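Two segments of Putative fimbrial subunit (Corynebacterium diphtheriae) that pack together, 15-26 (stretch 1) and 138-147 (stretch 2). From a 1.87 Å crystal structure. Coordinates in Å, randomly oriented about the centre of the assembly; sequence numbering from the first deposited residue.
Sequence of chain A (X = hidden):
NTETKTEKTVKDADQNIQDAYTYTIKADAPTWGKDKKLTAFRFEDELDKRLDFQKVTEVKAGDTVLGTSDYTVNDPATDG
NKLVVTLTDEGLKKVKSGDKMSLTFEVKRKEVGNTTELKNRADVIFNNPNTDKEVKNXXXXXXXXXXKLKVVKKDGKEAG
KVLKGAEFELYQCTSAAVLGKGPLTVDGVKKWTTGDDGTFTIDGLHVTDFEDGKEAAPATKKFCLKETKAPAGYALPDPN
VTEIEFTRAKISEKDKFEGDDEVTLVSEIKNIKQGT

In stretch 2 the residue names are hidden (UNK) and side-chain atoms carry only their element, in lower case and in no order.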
ATOM      1  N   GLN A  15       5.195  -1.356  -2.956  1.00 11.69           N
ATOM      2  CA  GLN A  15       4.253  -2.433  -2.633  1.00 10.75           C
ATOM      3  C   GLN A  15       2.921  -2.081  -3.257  1.00 13.85           C
ATOM      4  O   GLN A  15       2.323  -1.060  -2.921  1.00 13.24           O
ATOM      5  CB  GLN A  15       4.151  -2.634  -1.100  1.00 11.29           C
ATOM      6  CG  GLN A  15       5.523  -2.973  -0.428  1.00 14.27           C
ATOM      7  CD  GLN A  15       6.303  -4.003  -1.240  1.00 22.65           C
ATOM      8  OE1 GLN A  15       5.839  -5.104  -1.491  1.00 18.08           O
ATOM      9  NE2 GLN A  15       7.449  -3.624  -1.764  1.00 23.38           N
ATOM     10  N   ASN A  16       2.457  -2.919  -4.188  1.00 10.10           N
ATOM     11  CA  ASN A  16       1.215  -2.649  -4.889  1.00 10.38           C
ATOM     12  C   ASN A  16       0.012  -3.286  -4.148  1.00 12.78           C
ATOM     13  O   ASN A  16       0.139  -3.713  -3.000  1.00 12.66           O
ATOM     14  CB  ASN A  16       1.366  -3.136  -6.338  1.00 12.00           C
ATOM     15  CG  ASN A  16       2.480  -2.358  -7.037  1.00 15.73           C
ATOM     16  OD1 ASN A  16       2.556  -1.124  -6.987  1.00 10.86           O
ATOM     17  ND2 ASN A  16       3.381  -3.038  -7.687  1.00 11.25           N
ATOM     18  N   ILE A  17      -1.171  -3.287  -4.765  1.00 10.97           N
ATOM     19  CA  ILE A  17      -2.321  -3.904  -4.108  1.00 10.66           C
ATOM     20  C   ILE A  17      -2.014  -5.404  -3.866  1.00 13.68           C
ATOM     21  O   ILE A  17      -1.454  -6.056  -4.745  1.00 12.54           O
ATOM     22  CB  ILE A  17      -3.600  -3.698  -4.961  1.00 14.49           C
ATOM     23  CG1 ILE A  17      -4.072  -2.225  -4.970  1.00 14.92           C
ATOM     24  CG2 ILE A  17      -4.727  -4.695  -4.634  1.00 15.69           C
ATOM     25  CD1 ILE A  17      -4.180  -1.528  -3.722  1.00 21.29           C
ATOM     26  N   GLN A  18      -2.336  -5.890  -2.656  1.00 12.58           N
ATOM     27  CA  GLN A  18      -2.173  -7.277  -2.184  1.00 13.96           C
ATOM     28  C   GLN A  18      -0.687  -7.634  -1.891  1.00 17.26           C
ATOM     29  O   GLN A  18      -0.375  -8.779  -1.575  1.00 16.32           O
ATOM     30  CB  GLN A  18      -2.861  -8.289  -3.125  1.00 15.51           C
ATOM     31  CG  GLN A  18      -4.410  -8.214  -3.014  1.00 19.13           C
ATOM     32  CD  GLN A  18      -4.950  -8.685  -1.660  1.00 27.02           C
ATOM     33  OE1 GLN A  18      -4.205  -9.092  -0.776  1.00 22.37           O
ATOM     34  NE2 GLN A  18      -6.263  -8.698  -1.487  1.00 24.77           N
ATOM     35  N   ASP A  19       0.213  -6.643  -1.961  1.00 13.44           N
ATOM     36  CA  ASP A  19       1.596  -6.795  -1.538  1.00 13.11           C
ATOM     37  C   ASP A  19       1.660  -6.425  -0.070  1.00 16.72           C
ATOM     38  O   ASP A  19       1.126  -5.382   0.327  1.00 15.00           O
ATOM     39  CB  ASP A  19       2.560  -5.935  -2.357  1.00 14.96           C
ATOM     40  CG  ASP A  19       2.748  -6.394  -3.789  1.00 20.10           C
ATOM     41  OD1 ASP A  19       2.635  -7.624  -4.047  1.00 20.23           O
ATOM     42  OD2 ASP A  19       3.068  -5.541  -4.648  1.00 18.50           O
ATOM     43  N   ALA A  20       2.306  -7.259   0.738  1.00 13.29           N
ATOM     44  CA  ALA A  20       2.409  -6.970   2.173  1.00 14.09           C
ATOM     45  C   ALA A  20       3.240  -5.727   2.434  1.00 15.15           C
ATOM     46  O   ALA A  20       4.288  -5.534   1.804  1.00 14.00           O
ATOM     47  CB  ALA A  20       3.028  -8.152   2.899  1.00 15.67           C
ATOM     48  N   TYR A  21       2.798  -4.893   3.379  1.00 11.78           N
ATOM     49  CA  TYR A  21       3.617  -3.743   3.793  1.00 11.26           C
ATOM     50  C   TYR A  21       3.428  -3.558   5.283  1.00 14.76           C
ATOM     51  O   TYR A  21       2.599  -4.247   5.871  1.00 13.39           O
ATOM     52  CB  TYR A  21       3.373  -2.478   2.970  1.00 11.28           C
ATOM     53  CG  TYR A  21       2.055  -1.770   3.184  1.00 12.91           C
ATOM     54  CD1 TYR A  21       1.921  -0.788   4.168  1.00 13.88           C
ATOM     55  CD2 TYR A  21       0.977  -1.990   2.334  1.00 12.76           C
ATOM     56  CE1 TYR A  21       0.733  -0.079   4.326  1.00 14.43           C
ATOM     57  CE2 TYR A  21      -0.223  -1.294   2.490  1.00 12.81           C
ATOM     58  CZ  TYR A  21      -0.335  -0.335   3.483  1.00 19.23           C
ATOM     59  OH  TYR A  21      -1.504   0.362   3.669  1.00 17.08           O
ATOM     60  N   THR A  22       4.220  -2.688   5.897  1.00 11.00           N
ATOM     61  CA  THR A  22       4.166  -2.583   7.338  1.00 10.24           C
ATOM     62  C   THR A  22       3.943  -1.192   7.847  1.00 14.18           C
ATOM     63  O   THR A  22       4.228  -0.201   7.164  1.00 13.76           O
ATOM     64  CB  THR A  22       5.481  -3.135   7.995  1.00 14.14           C
ATOM     65  OG1 THR A  22       6.616  -2.394   7.542  1.00 16.30           O
ATOM     66  CG2 THR A  22       5.697  -4.640   7.759  1.00 13.88           C
ATOM     67  N   TYR A  23       3.362  -1.147   9.052  1.00 10.99           N
ATOM     68  CA  TYR A  23       3.237   0.031   9.883  1.00 11.42           C
ATOM     69  C   TYR A  23       4.076  -0.169  11.101  1.00 14.02           C
ATOM     70  O   TYR A  23       4.130  -1.289  11.623  1.00 13.81           O
ATOM     71  CB  TYR A  23       1.795   0.317  10.315  1.00 12.50           C
ATOM     72  CG  TYR A  23       0.915   0.746   9.167  1.00 11.85           C
ATOM     73  CD1 TYR A  23       1.098   1.982   8.545  1.00 12.28           C
ATOM     74  CD2 TYR A  23      -0.156  -0.041   8.756  1.00 11.76           C
ATOM     75  CE1 TYR A  23       0.250   2.407   7.517  1.00 11.31           C
ATOM     76  CE2 TYR A  23      -0.992   0.363   7.712  1.00 11.76           C
ATOM     77  CZ  TYR A  23      -0.793   1.591   7.112  1.00 13.46           C
ATOM     78  OH  TYR A  23      -1.617   1.977   6.092  1.00 14.50           O
ATOM     79  N   THR A  24       4.635   0.919  11.630  1.00 11.87           N
ATOM     80  CA  THR A  24       5.353   0.840  12.898  1.00 11.27           C
ATOM     81  C   THR A  24       4.804   1.935  13.820  1.00 16.27           C
ATOM     82  O   THR A  24       4.623   3.077  13.383  1.00 17.37           O
ATOM     83  CB  THR A  24       6.894   0.922  12.727  1.00 16.58           C
ATOM     84  OG1 THR A  24       7.332  -0.269  12.053  1.00 15.60           O
ATOM     85  CG2 THR A  24       7.625   1.007  14.095  1.00 13.23           C
ATOM     86  N   ILE A  25       4.534   1.569  15.075  1.00 12.36           N
ATOM     87  CA  ILE A  25       4.028   2.504  16.098  1.00 12.65           C
ATOM     88  C   ILE A  25       5.062   2.543  17.198  1.00 18.63           C
ATOM     89  O   ILE A  25       5.413   1.499  17.771  1.00 18.01           O
ATOM     90  CB  ILE A  25       2.612   2.135  16.619  1.00 15.18           C
ATOM     91  CG1 ILE A  25       1.591   2.048  15.435  1.00 16.38           C
ATOM     92  CG2 ILE A  25       2.136   3.168  17.688  1.00 16.06           C
ATOM     93  CD1 ILE A  25       0.442   1.085  15.744  1.00 20.79           C
ATOM     94  N   LYS A  26       5.554   3.749  17.488  1.00 17.95           N
ATOM     95  CA  LYS A  26       6.569   3.968  18.528  1.00 18.25           C
ATOM     96  C   LYS A  26       6.020   4.940  19.555  1.00 23.86           C
ATOM     97  O   LYS A  26       5.361   5.940  19.211  1.00 22.81           O
ATOM     98  CB  LYS A  26       7.893   4.484  17.935  1.00 20.30           C
ATOM     99  CG  LYS A  26       8.601   3.422  17.082  1.00 33.32           C
ATOM    100  CD  LYS A  26      10.080   3.716  16.847  1.00 39.99           C
ATOM    101  CE  LYS A  26      10.696   2.806  15.796  1.00 45.91           C
ATOM    102  NZ  LYS A  26      10.852   1.390  16.259  1.00 41.30           N
ATOM    103  N   UNK A 138      -2.066   9.709  20.976  1.00 23.99           N
ATOM    104  CA  UNK A 138      -2.330   9.421  19.567  1.00 23.55           C
ATOM    105  C   UNK A 138      -1.084   9.706  18.757  1.00 24.61           C
ATOM    106  O   UNK A 138      -0.302  10.614  19.090  1.00 24.11           O
ATOM    107  c   UNK A 138      -6.992  10.179  18.597  1.00 72.59           C
ATOM    108  c   UNK A 138      -4.801  10.084  19.842  1.00 46.51           C
ATOM    109  c   UNK A 138      -3.508  10.262  19.049  1.00 27.66           C
ATOM    110  n   UNK A 138      -7.929   9.535  19.553  1.00 85.16           N
ATOM    111  c   UNK A 138      -5.921  10.966  19.310  1.00 59.83           C
ATOM    112  N   UNK A 139      -0.893   8.944  17.674  1.00 17.64           N
ATOM    113  CA  UNK A 139       0.235   9.195  16.798  1.00 16.15           C
ATOM    114  C   UNK A 139      -0.175  10.236  15.779  1.00 18.65           C
ATOM    115  O   UNK A 139      -1.361  10.598  15.671  1.00 18.28           O
ATOM    116  o   UNK A 139      -0.482   7.585  15.150  1.00 15.41           O
ATOM    117  c   UNK A 139       0.976   6.707  16.928  1.00 17.61           C
ATOM    118  c   UNK A 139       0.611   7.894  16.027  1.00 16.60           C
ATOM    119  N   UNK A 140       0.800  10.615  14.937  1.00 16.75           N
ATOM    120  CA  UNK A 140       0.593  11.364  13.705  1.00 15.75           C
ATOM    121  C   UNK A 140      -0.123  10.441  12.753  1.00 18.10           C
ATOM    122  O   UNK A 140      -0.145   9.220  12.983  1.00 16.56           O
ATOM    123  n   UNK A 140       3.190  10.218  11.697  1.00 18.05           N
ATOM    124  o   UNK A 140       3.280   9.970  13.913  1.00 18.02           O
ATOM    125  c   UNK A 140       2.863  10.579  12.934  1.00 27.09           C
ATOM    126  c   UNK A 140       1.946  11.765  13.102  1.00 16.99           C
ATOM    127  N   UNK A 141      -0.662  10.991  11.679  1.00 16.06           N
ATOM    128  CA  UNK A 141      -1.308  10.209  10.648  1.00 17.23           C
ATOM    129  C   UNK A 141      -0.353  10.044   9.483  1.00 20.99           C
ATOM    130  O   UNK A 141       0.331  11.004   9.118  1.00 22.59           O
ATOM    131  o   UNK A 141      -5.100  11.527   8.691  1.00 36.74           O
ATOM    132  c   UNK A 141      -4.888  10.445   9.272  1.00 51.07           C
ATOM    133  c   UNK A 141      -2.601  10.882  10.187  1.00 18.40           C
ATOM    134  o   UNK A 141      -5.785   9.773   9.834  1.00 48.15           O
ATOM    135  c   UNK A 141      -3.455   9.971   9.326  1.00 27.54           C
ATOM    136  N   UNK A 142      -0.326   8.843   8.884  1.00 13.77           N
ATOM    137  CA  UNK A 142       0.518   8.535   7.729  1.00 13.80           C
ATOM    138  C   UNK A 142      -0.400   8.195   6.595  1.00 17.72           C
ATOM    139  O   UNK A 142      -1.551   7.836   6.820  1.00 17.21           O
ATOM    140  c   UNK A 142       0.941   6.090   8.412  1.00 17.29           C
ATOM    141  c   UNK A 142       1.577   7.418   7.964  1.00 18.43           C
ATOM    142  c   UNK A 142       2.642   7.881   8.942  1.00 20.15           C
ATOM    143  N   UNK A 143       0.078   8.344   5.378  1.00 14.21           N
ATOM    144  CA  UNK A 143      -0.773   8.099   4.226  1.00 14.46           C
ATOM    145  C   UNK A 143      -0.018   7.244   3.225  1.00 15.25           C
ATOM    146  O   UNK A 143       1.182   7.428   3.024  1.00 15.11           O
ATOM    147  c   UNK A 143      -1.768  10.426   4.660  1.00 18.89           C
ATOM    148  c   UNK A 143      -2.345   9.209   2.560  1.00 18.83           C
ATOM    149  c   UNK A 143      -1.260   9.446   3.594  1.00 18.41           C
ATOM    150  N   UNK A 144      -0.760   6.358   2.560  1.00 11.31           N
ATOM    151  CA  UNK A 144      -0.277   5.470   1.488  1.00 11.53           C
ATOM    152  C   UNK A 144      -1.194   5.673   0.307  1.00 13.96           C
ATOM    153  O   UNK A 144      -2.412   5.581   0.470  1.00 15.00           O
ATOM    154  c   UNK A 144      -0.304   4.010   1.974  1.00 14.99           C
ATOM    155  c   UNK A 144       0.176   3.037   0.904  1.00 13.59           C
ATOM    156  o   UNK A 144       0.518   3.908   3.143  1.00 15.35           O
ATOM    157  N   UNK A 145      -0.630   5.854  -0.890  1.00 10.74           N
ATOM    158  CA  UNK A 145      -1.440   6.094  -2.083  1.00 10.38           C
ATOM    159  C   UNK A 145      -1.289   5.013  -3.129  1.00 14.68           C
ATOM    160  O   UNK A 145      -0.169   4.641  -3.493  1.00 13.61           O
ATOM    161  c   UNK A 145      -1.594  11.044  -0.479  1.00 21.38           C
ATOM    162  c   UNK A 145      -2.576  10.631  -1.362  1.00 15.12           C
ATOM    163  c   UNK A 145      -1.256   8.661  -1.930  1.00 13.66           C
ATOM    164  c   UNK A 145      -2.414   9.429  -2.071  1.00 14.67           C
ATOM    165  c   UNK A 145      -0.444  10.289  -0.315  1.00 13.61           C
ATOM    166  c   UNK A 145      -1.047   7.416  -2.752  1.00 10.41           C
ATOM    167  c   UNK A 145      -0.298   9.083  -1.015  1.00 14.30           C
ATOM    168  o   UNK A 145      -1.742  12.205   0.236  1.00 19.83           O
ATOM    169  N   UNK A 146      -2.420   4.564  -3.659  1.00 12.30           N
ATOM    170  CA  UNK A 146      -2.477   3.588  -4.751  1.00 11.03           C
ATOM    171  C   UNK A 146      -3.475   4.059  -5.744  1.00 15.12           C
ATOM    172  O   UNK A 146      -4.467   4.653  -5.346  1.00 14.48           O
ATOM    173  c   UNK A 146      -1.768   1.474  -3.484  1.00 12.56           C
ATOM    174  c   UNK A 146      -0.570   0.951  -1.768  1.00 12.86           C
ATOM    175  c   UNK A 146      -2.851   2.172  -4.264  1.00 10.68           C
ATOM    176  n   UNK A 146      -1.572   1.732  -2.142  1.00 13.53           N
ATOM    177  n   UNK A 146      -0.121   0.210  -2.786  1.00 12.86           N
ATOM    178  c   UNK A 146      -0.879   0.526  -3.884  1.00 12.55           C
ATOM    179  N   UNK A 147      -3.288   3.705  -7.010  1.00 11.07           N
ATOM    180  CA  UNK A 147      -4.255   4.084  -8.034  1.00  9.85           C
ATOM    181  C   UNK A 147      -4.503   2.949  -8.986  1.00 12.18           C
ATOM    182  O   UNK A 147      -3.763   1.958  -9.001  1.00 11.08           O
TER
HETATM  183  O   HOH W   1      -1.096   4.474   5.262  1.00 13.64           O

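Position 138 carries four carbons in a row ending in a nitrogen, and none of them reaches stretch 1. This is K138, a long, flexible chain whose amino group is well suited to an exposed site.

At position 139 a single carbon bears one oxygen and one carbon. The CA-to-CB bond points toward stretch 1, where the terminal carbon lies 3.8 Å from CG2 of I25; this is T139. The methyl thus meets an apolar neighbor, while OG1 of T139 donates a hydrogen bond to the backbone O of position 140, 2.7 Å away, so that the polar half of this buried side chain is not left unsatisfied.

Position 140 has two carbons, the second carrying one oxygen and one nitrogen, and makes no contact with stretch 1. The amide is that of N140, and both its polar atoms are hydrogen-bonded elsewhere in the structure.

Position 141 shows three carbons, the third with two oxygens, all out of reach of stretch 1. This is E141, at a partly exposed site where charge is easily tolerated.

At position 142 there are three carbons, one carrying the other two. The side chain points toward stretch 1 and sets a branch carbon 3.9 Å from CE1 of Y23; this is V142, and the apolar contact suits a compact, buried side chain.

Position 143 repeats the same three-carbon fork, but its CA-to-CB bond points away, as alternation along a strand would lead one to expect, and it touches nothing on stretch 1. It is V143, at a partly exposed site.

Position 144 again has one carbon bearing an oxygen and a carbon. The oxygen stands 4.1 Å from OH of Y21 and equally 4.1 Å from OH of Y23, too far for direct hydrogen bonding; this is T144. Water 1 bridges the second gap, donating to OG1 of T144 at 2.7 Å and lying 2.7 Å from OH of Y23. Threonine suits the place because its short side chain carries a hydroxyl that can accept from the water.

At position 145 one carbon leads to a six-carbon ring bearing an oxygen, out of reach of stretch 1. This is Y145; a partly exposed site suits a ring that ends in a polar hydroxyl.

Position 146 has one carbon and a five-membered ring of three carbons and two nitrogens. A ring nitrogen lies 2.8 Å from O of Q15, near the ring plane, and CD1 of I17 sits over one face, 4.2 Å from the ring centroid; this is H146. NE2 donates the hydrogen bond to Q15, and an imidazole can serve both contacts at once.

Position 147 has no side-chain atoms, and a CB there would point away with no atom of stretch 1 within 5.5 Å. It is G147, where the contact asks for no side chain.

The strands run nearly antiparallel, with axes 10.5 Å apart, so side chains rather than backbone ladders join them. H146 anchors one end beside the type II turn from N16 to D19; water and apolar contacts fill the rest.

Stretch 2, residues 138-147: KTNEVVTYHG
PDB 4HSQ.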